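Local coordinates for putative glutathione-regulated potassium-efflux system protein KefB (Vibrio parahaemolyticus RIMD 2210633, PDB 3C85), which is the AMP-binding TrkA-N domain of a putative glutathione-regulated potassium-efflux system, probably a cation:proton antiporter, at residues Ala40-Leu45 and Gly63-Gly68; Lys107-Ala112 and Arg129-Gln134. All blocks are in the same frame, centred on the assembly; numbering follows the deposited sequence.

Interaction 1. Residues Ala40-Leu45 and Gly63-Gly68; sequences AQVLIL and GKISLG
Leu-43 and Leu-67 stand side by side on one face of a parallel strand pair, both pointing the same way. Each has CG anti to the backbone N, and the branches touch alongside each other, Leu-43 CD1 lying 3.9 Å from Leu-67 CD2. Ala-40 CB rests against Leu-67 CB, at the base of that side chain. On the other face Ser-66 sits between Val-42 and Ile-44. Its OG is turned beside its own backbone N (chi1 -57°), which sets it 3.6 Å from Val-42 CB. The extended end of Ile-44, CD1, comes 3.9 Å from the same OG. Ile-65 holds CG1 in the crowded position between its backbone N and carbonyl carbon (chi1 58°). Its chain crosses that of Val-42 obliquely, with CD1 3.8 Å from Val-42 CG2.

The main chains are laced in parallel register. Ile-65 O is gripped twice in its carbonyl plane, by Gln-41 N at 2.8 Å and by Val-42 N at 3.0 Å. Further along, Leu-67 N donates to Val-42 O nearly along the C=O axis. The last bond, Ile-44 N to Leu-67 O at 2.8 Å, is almost straight at the hydrogen, but its donor lies above the carbonyl plane. Gly-68 pairs with Ile-44 and brings only backbone to the contact.

These two strands are the ends of a beta-alpha-beta unit. Its helix 49-62 packs Tyr-55 and Leu-58 over the face of Val-42, Ile-44 and Ser-66. Pro-37 touches Leu-67 on the other face. Phe-179 of the second subunit packs on Gln-41, Val-42 and Ile-65. Strand 42-45 is bonded on its far edge to strand 108-111, and strand 66-70 ends at Glu-70, one of the residues that bind AMP.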
loop_
_atom_site.group_PDB
_atom_site.type_symbol
_atom_site.label_atom_id
_atom_site.label_comp_id
_atom_site.label_asym_id
_atom_site.label_seq_id
_atom_site.Cartn_x
_atom_site.Cartn_y
_atom_site.Cartn_z
ATOM N N ALA A 40 -1.850 -24.443 -7.532
ATOM C CA ALA A 40 -1.555 -23.135 -6.906
ATOM C C ALA A 40 -0.147 -23.121 -6.323
ATOM O O ALA A 40 0.253 -24.058 -5.627
ATOM C CB ALA A 40 -2.594 -22.805 -5.809
ATOM N N GLN A 41 0.606 -22.068 -6.635
ATOM C CA GLN A 41 1.959 -21.906 -6.146
ATOM C C GLN A 41 2.003 -20.858 -5.033
ATOM O O GLN A 41 2.988 -20.781 -4.287
ATOM C CB GLN A 41 2.854 -21.481 -7.283
ATOM C CG GLN A 41 3.047 -22.570 -8.348
ATOM C CD GLN A 41 3.943 -22.121 -9.462
ATOM O OE1 GLN A 41 3.482 -21.720 -10.544
ATOM N NE2 GLN A 41 5.222 -22.197 -9.229
ATOM N N VAL A 42 0.936 -20.052 -4.922
ATOM C CA VAL A 42 0.830 -18.997 -3.894
ATOM C C VAL A 42 -0.479 -19.240 -3.153
ATOM O O VAL A 42 -1.495 -19.449 -3.792
ATOM C CB VAL A 42 0.821 -17.550 -4.509
ATOM C CG1 VAL A 42 0.769 -16.480 -3.407
ATOM C CG2 VAL A 42 2.068 -17.317 -5.380
ATOM N N LEU A 43 -0.434 -19.268 -1.824
ATOM C CA LEU A 43 -1.638 -19.284 -1.009
ATOM C C LEU A 43 -1.777 -17.879 -0.435
ATOM O O LEU A 43 -0.823 -17.371 0.172
ATOM C CB LEU A 43 -1.466 -20.274 0.119
ATOM C CG LEU A 43 -2.603 -20.875 0.892
ATOM C CD1 LEU A 43 -3.730 -21.444 -0.001
ATOM C CD2 LEU A 43 -1.954 -22.027 1.679
ATOM N N ILE A 44 -2.916 -17.225 -0.654
ATOM C CA ILE A 44 -3.107 -15.856 -0.103
ATOM C C ILE A 44 -4.145 -15.942 1.013
ATOM O O ILE A 44 -5.291 -16.222 0.786
ATOM C CB ILE A 44 -3.528 -14.842 -1.175
ATOM C CG1 ILE A 44 -2.469 -14.849 -2.310
ATOM C CG2 ILE A 44 -3.710 -13.429 -0.555
ATOM C CD1 ILE A 44 -2.824 -13.930 -3.449
ATOM N N LEU A 45 -3.725 -15.758 2.240
ATOM C CA LEU A 45 -4.658 -15.934 3.339
ATOM C C LEU A 45 -5.292 -14.574 3.658
ATOM O O LEU A 45 -4.637 -13.702 4.260
ATOM C CB LEU A 45 -3.901 -16.471 4.549
ATOM C CG LEU A 45 -3.192 -17.834 4.333
ATOM C CD1 LEU A 45 -2.455 -18.237 5.613
ATOM C CD2 LEU A 45 -4.233 -18.888 3.969
ATOM N N GLY A 63 0.215 -14.951 -14.181
ATOM C CA GLY A 63 -0.957 -15.739 -14.557
ATOM C C GLY A 63 -1.619 -16.358 -13.336
ATOM O O GLY A 63 -1.406 -15.911 -12.212
ATOM N N LYS A 64 -2.385 -17.408 -13.544
ATOM C CA LYS A 64 -3.284 -17.939 -12.523
ATOM C C LYS A 64 -2.566 -18.891 -11.517
ATOM O O LYS A 64 -2.769 -20.112 -11.526
ATOM C CB LYS A 64 -4.428 -18.650 -13.258
ATOM C CG LYS A 64 -5.504 -19.336 -12.423
ATOM C CD LYS A 64 -6.679 -18.399 -12.156
ATOM C CE LYS A 64 -7.974 -19.150 -12.300
ATOM N NZ LYS A 64 -9.181 -18.363 -11.992
ATOM N N ILE A 65 -1.769 -18.315 -10.631
ATOM C CA ILE A 65 -0.869 -19.092 -9.771
ATOM C C ILE A 65 -1.277 -19.086 -8.311
ATOM O O ILE A 65 -0.598 -19.732 -7.467
ATOM C CB ILE A 65 0.567 -18.566 -9.864
ATOM C CG1 ILE A 65 0.649 -17.079 -9.485
ATOM C CG2 ILE A 65 1.096 -18.783 -11.266
ATOM C CD1 ILE A 65 2.093 -16.627 -9.082
ATOM N N SER A 66 -2.360 -18.357 -8.008
ATOM C CA SER A 66 -2.740 -18.152 -6.606
ATOM C C SER A 66 -4.055 -18.801 -6.211
ATOM O O SER A 66 -4.946 -18.942 -7.043
ATOM C CB SER A 66 -2.844 -16.651 -6.275
ATOM O OG SER A 66 -1.644 -15.935 -6.540
ATOM N N LEU A 67 -4.161 -19.137 -4.919
ATOM C CA LEU A 67 -5.403 -19.583 -4.282
ATOM C C LEU A 67 -5.639 -18.691 -3.052
ATOM O O LEU A 67 -4.812 -18.637 -2.155
ATOM C CB LEU A 67 -5.288 -21.048 -3.847
ATOM C CG LEU A 67 -6.497 -21.573 -3.060
ATOM C CD1 LEU A 67 -7.798 -21.550 -3.924
ATOM C CD2 LEU A 67 -6.218 -23.019 -2.527
ATOM N N GLY A 68 -6.777 -17.994 -3.025
ATOM C CA GLY A 68 -7.126 -17.113 -1.916
ATOM C C GLY A 68 -7.981 -17.891 -0.944
ATOM O O GLY A 68 -8.774 -18.724 -1.356
#

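Interaction 2. Residues Lys107-Ala112 and Arg129-Gln134; sequences KLVLLA and RNYKGQ
The backbones run parallel at Leu-108 and Gln-134, where Gln-134 N donates to Lys-107 O almost straight (173°) and Gln-134 O accepts Val-109 N at 3.0 Å. The first donor sits well above the carbonyl plane, the second in it.

Tyr-131 is the side chain that closes the join. Its CB points toward strand 108-111, and with CG anti to the backbone N (chi1 168°) the ring lies against it. OH donates to Gln-134 O at 2.8 Å, in the carbonyl plane and on a lone pair. That carbonyl therefore holds two donors, one from each segment. Val-109 CG2 lies over one ring face, 4.0 Å from the ring centroid, in a CH-pi contact. It is offset toward the hydroxyl end, 3.6 Å from Tyr-131 CZ. Gly-133 N lies over the opposite face, so the ring is sandwiched between Val-109 of the strand and its own loop. Leu-108 CD1 rests against the Gln-134 carbonyl, 3.8 Å from its O. Lys-107 CB points away from the loop, and its NZ hydrogen-bonds to Gln-178 O of the second subunit.

The loop leaves helix 116-128 through a Schellman motif with Asn-130 as C-prime, then turns into strand 134-139. Strand 108-111, that helix and the next parallel strand make a beta-alpha-beta crossover, the repeating unit of a Rossmann-type fold.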
loop_
_atom_site.group_PDB
_atom_site.type_symbol
_atom_site.label_atom_id
_atom_site.label_comp_id
_atom_site.label_asym_id
_atom_site.label_seq_id
_atom_site.Cartn_x
_atom_site.Cartn_y
_atom_site.Cartn_z
ATOM N N LYS A 107 4.703 -22.546 -2.936
ATOM C CA LYS A 107 6.089 -22.061 -2.714
ATOM C C LYS A 107 6.110 -20.769 -1.928
ATOM O O LYS A 107 7.160 -20.361 -1.409
ATOM C CB LYS A 107 6.805 -21.759 -4.046
ATOM C CG LYS A 107 7.078 -22.955 -4.886
ATOM C CD LYS A 107 7.790 -22.571 -6.155
ATOM C CE LYS A 107 8.033 -23.829 -6.987
ATOM N NZ LYS A 107 8.729 -23.487 -8.263
ATOM N N LEU A 108 4.947 -20.120 -1.874
ATOM C CA LEU A 108 4.790 -18.840 -1.216
ATOM C C LEU A 108 3.427 -18.699 -0.553
ATOM O O LEU A 108 2.376 -18.996 -1.153
ATOM C CB LEU A 108 5.044 -17.706 -2.212
ATOM C CG LEU A 108 4.842 -16.285 -1.656
ATOM C CD1 LEU A 108 5.892 -15.943 -0.538
ATOM C CD2 LEU A 108 4.830 -15.245 -2.812
ATOM N N VAL A 109 3.443 -18.306 0.715
ATOM C CA VAL A 109 2.221 -17.972 1.416
ATOM C C VAL A 109 2.261 -16.471 1.747
ATOM O O VAL A 109 3.268 -15.986 2.291
ATOM C CB VAL A 109 2.023 -18.795 2.714
ATOM C CG1 VAL A 109 0.726 -18.335 3.404
ATOM C CG2 VAL A 109 2.000 -20.302 2.422
ATOM N N LEU A 110 1.184 -15.740 1.408
ATOM C CA LEU A 110 1.022 -14.322 1.802
ATOM C C LEU A 110 0.055 -14.196 2.969
ATOM O O LEU A 110 -1.072 -14.651 2.886
ATOM C CB LEU A 110 0.531 -13.456 0.640
ATOM C CG LEU A 110 1.453 -13.464 -0.598
ATOM C CD1 LEU A 110 0.914 -12.454 -1.635
ATOM C CD2 LEU A 110 2.893 -13.102 -0.231
ATOM N N LEU A 111 0.499 -13.646 4.070
ATOM C CA LEU A 111 -0.342 -13.454 5.206
ATOM C C LEU A 111 -1.024 -12.068 5.132
ATOM O O LEU A 111 -0.421 -11.074 5.370
ATOM C CB LEU A 111 0.454 -13.595 6.484
ATOM C CG LEU A 111 1.234 -14.884 6.719
ATOM C CD1 LEU A 111 1.885 -14.833 8.081
ATOM C CD2 LEU A 111 0.314 -15.981 6.619
ATOM N N ALA A 112 -2.290 -12.059 4.762
ATOM C CA ALA A 112 -3.031 -10.849 4.476
ATOM C C ALA A 112 -4.373 -10.787 5.181
ATOM O O ALA A 112 -5.326 -10.308 4.652
ATOM C CB ALA A 112 -3.197 -10.693 3.056
ATOM N N ARG A 129 2.286 -27.815 10.406
ATOM C CA ARG A 129 2.169 -28.751 9.280
ATOM C C ARG A 129 3.475 -28.860 8.495
ATOM O O ARG A 129 3.485 -29.444 7.422
ATOM C CB ARG A 129 1.041 -28.335 8.327
ATOM C CG ARG A 129 -0.329 -28.908 8.683
ATOM C CD ARG A 129 -1.025 -28.058 9.715
ATOM N NE ARG A 129 -2.157 -28.733 10.358
ATOM C CZ ARG A 129 -2.924 -28.133 11.270
ATOM N NH1 ARG A 129 -2.660 -26.869 11.611
ATOM N NH2 ARG A 129 -3.950 -28.774 11.825
ATOM N N ASN A 130 4.551 -28.280 9.024
ATOM C CA ASN A 130 5.898 -28.347 8.419
ATOM C C ASN A 130 6.088 -27.825 6.989
ATOM O O ASN A 130 6.920 -28.334 6.249
ATOM C CB ASN A 130 6.492 -29.766 8.532
ATOM C CG ASN A 130 6.778 -30.157 9.959
ATOM O OD1 ASN A 130 6.078 -30.988 10.540
ATOM N ND2 ASN A 130 7.802 -29.539 10.546
ATOM N N TYR A 131 5.361 -26.743 6.644
ATOM C CA TYR A 131 5.417 -26.031 5.345
ATOM C C TYR A 131 6.824 -25.604 5.069
ATOM O O TYR A 131 7.468 -25.067 5.904
ATOM C CB TYR A 131 4.492 -24.778 5.296
ATOM C CG TYR A 131 4.704 -23.812 4.102
ATOM C CD1 TYR A 131 4.399 -24.188 2.804
ATOM C CD2 TYR A 131 5.196 -22.536 4.283
ATOM C CE1 TYR A 131 4.601 -23.321 1.723
ATOM C CE2 TYR A 131 5.386 -21.666 3.219
ATOM C CZ TYR A 131 5.092 -22.054 1.945
ATOM O OH TYR A 131 5.288 -21.204 0.906
ATOM N N LYS A 132 7.286 -25.870 3.878
ATOM C CA LYS A 132 8.640 -25.526 3.565
ATOM C C LYS A 132 8.852 -24.312 2.714
ATOM O O LYS A 132 9.962 -23.857 2.632
ATOM C CB LYS A 132 9.408 -26.706 2.992
ATOM C CG LYS A 132 9.635 -27.845 4.005
ATOM C CD LYS A 132 10.403 -28.981 3.420
ATOM C CE LYS A 132 10.597 -30.076 4.418
ATOM N NZ LYS A 132 11.356 -31.258 3.883
ATOM N N GLY A 133 7.832 -23.775 2.073
ATOM C CA GLY A 133 8.257 -22.675 1.265
ATOM C C GLY A 133 8.434 -21.402 2.051
ATOM O O GLY A 133 8.719 -21.413 3.212
ATOM N N GLN A 134 8.255 -20.305 1.354
ATOM C CA GLN A 134 8.488 -18.990 1.900
ATOM C C GLN A 134 7.178 -18.380 2.374
ATOM O O GLN A 134 6.138 -18.781 1.975
ATOM C CB GLN A 134 9.192 -18.121 0.873
ATOM C CG GLN A 134 10.502 -18.703 0.363
ATOM C CD GLN A 134 11.268 -17.787 -0.506
ATOM O OE1 GLN A 134 12.238 -17.221 -0.083
ATOM N NE2 GLN A 134 10.851 -17.637 -1.710
#

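In the fold
Both contacts belong to one parallel sheet of the TrkA-N domain, with centres 11 Å apart. Along the chain they come in series, interaction 1 closing before interaction 2 opens. Each joins consecutive parallel strands linked by a helix. Strands 42-45 and 108-111 are neighbours at the middle of the sheet. Probable hydrogen bonds from Gln-41 O to Lys-107 N and from Leu-43 O to Leu-110 N tie them. The four strands thus run in the order 66-70, 42-45, 108-111, 134-139, consistent with a Rossmann-type nucleotide-binding fold. The side chain of Ala-91 of the AMP site lies about 8 Å from the side chains of both Leu-43 and Val-109. Both contacts also touch the second subunit.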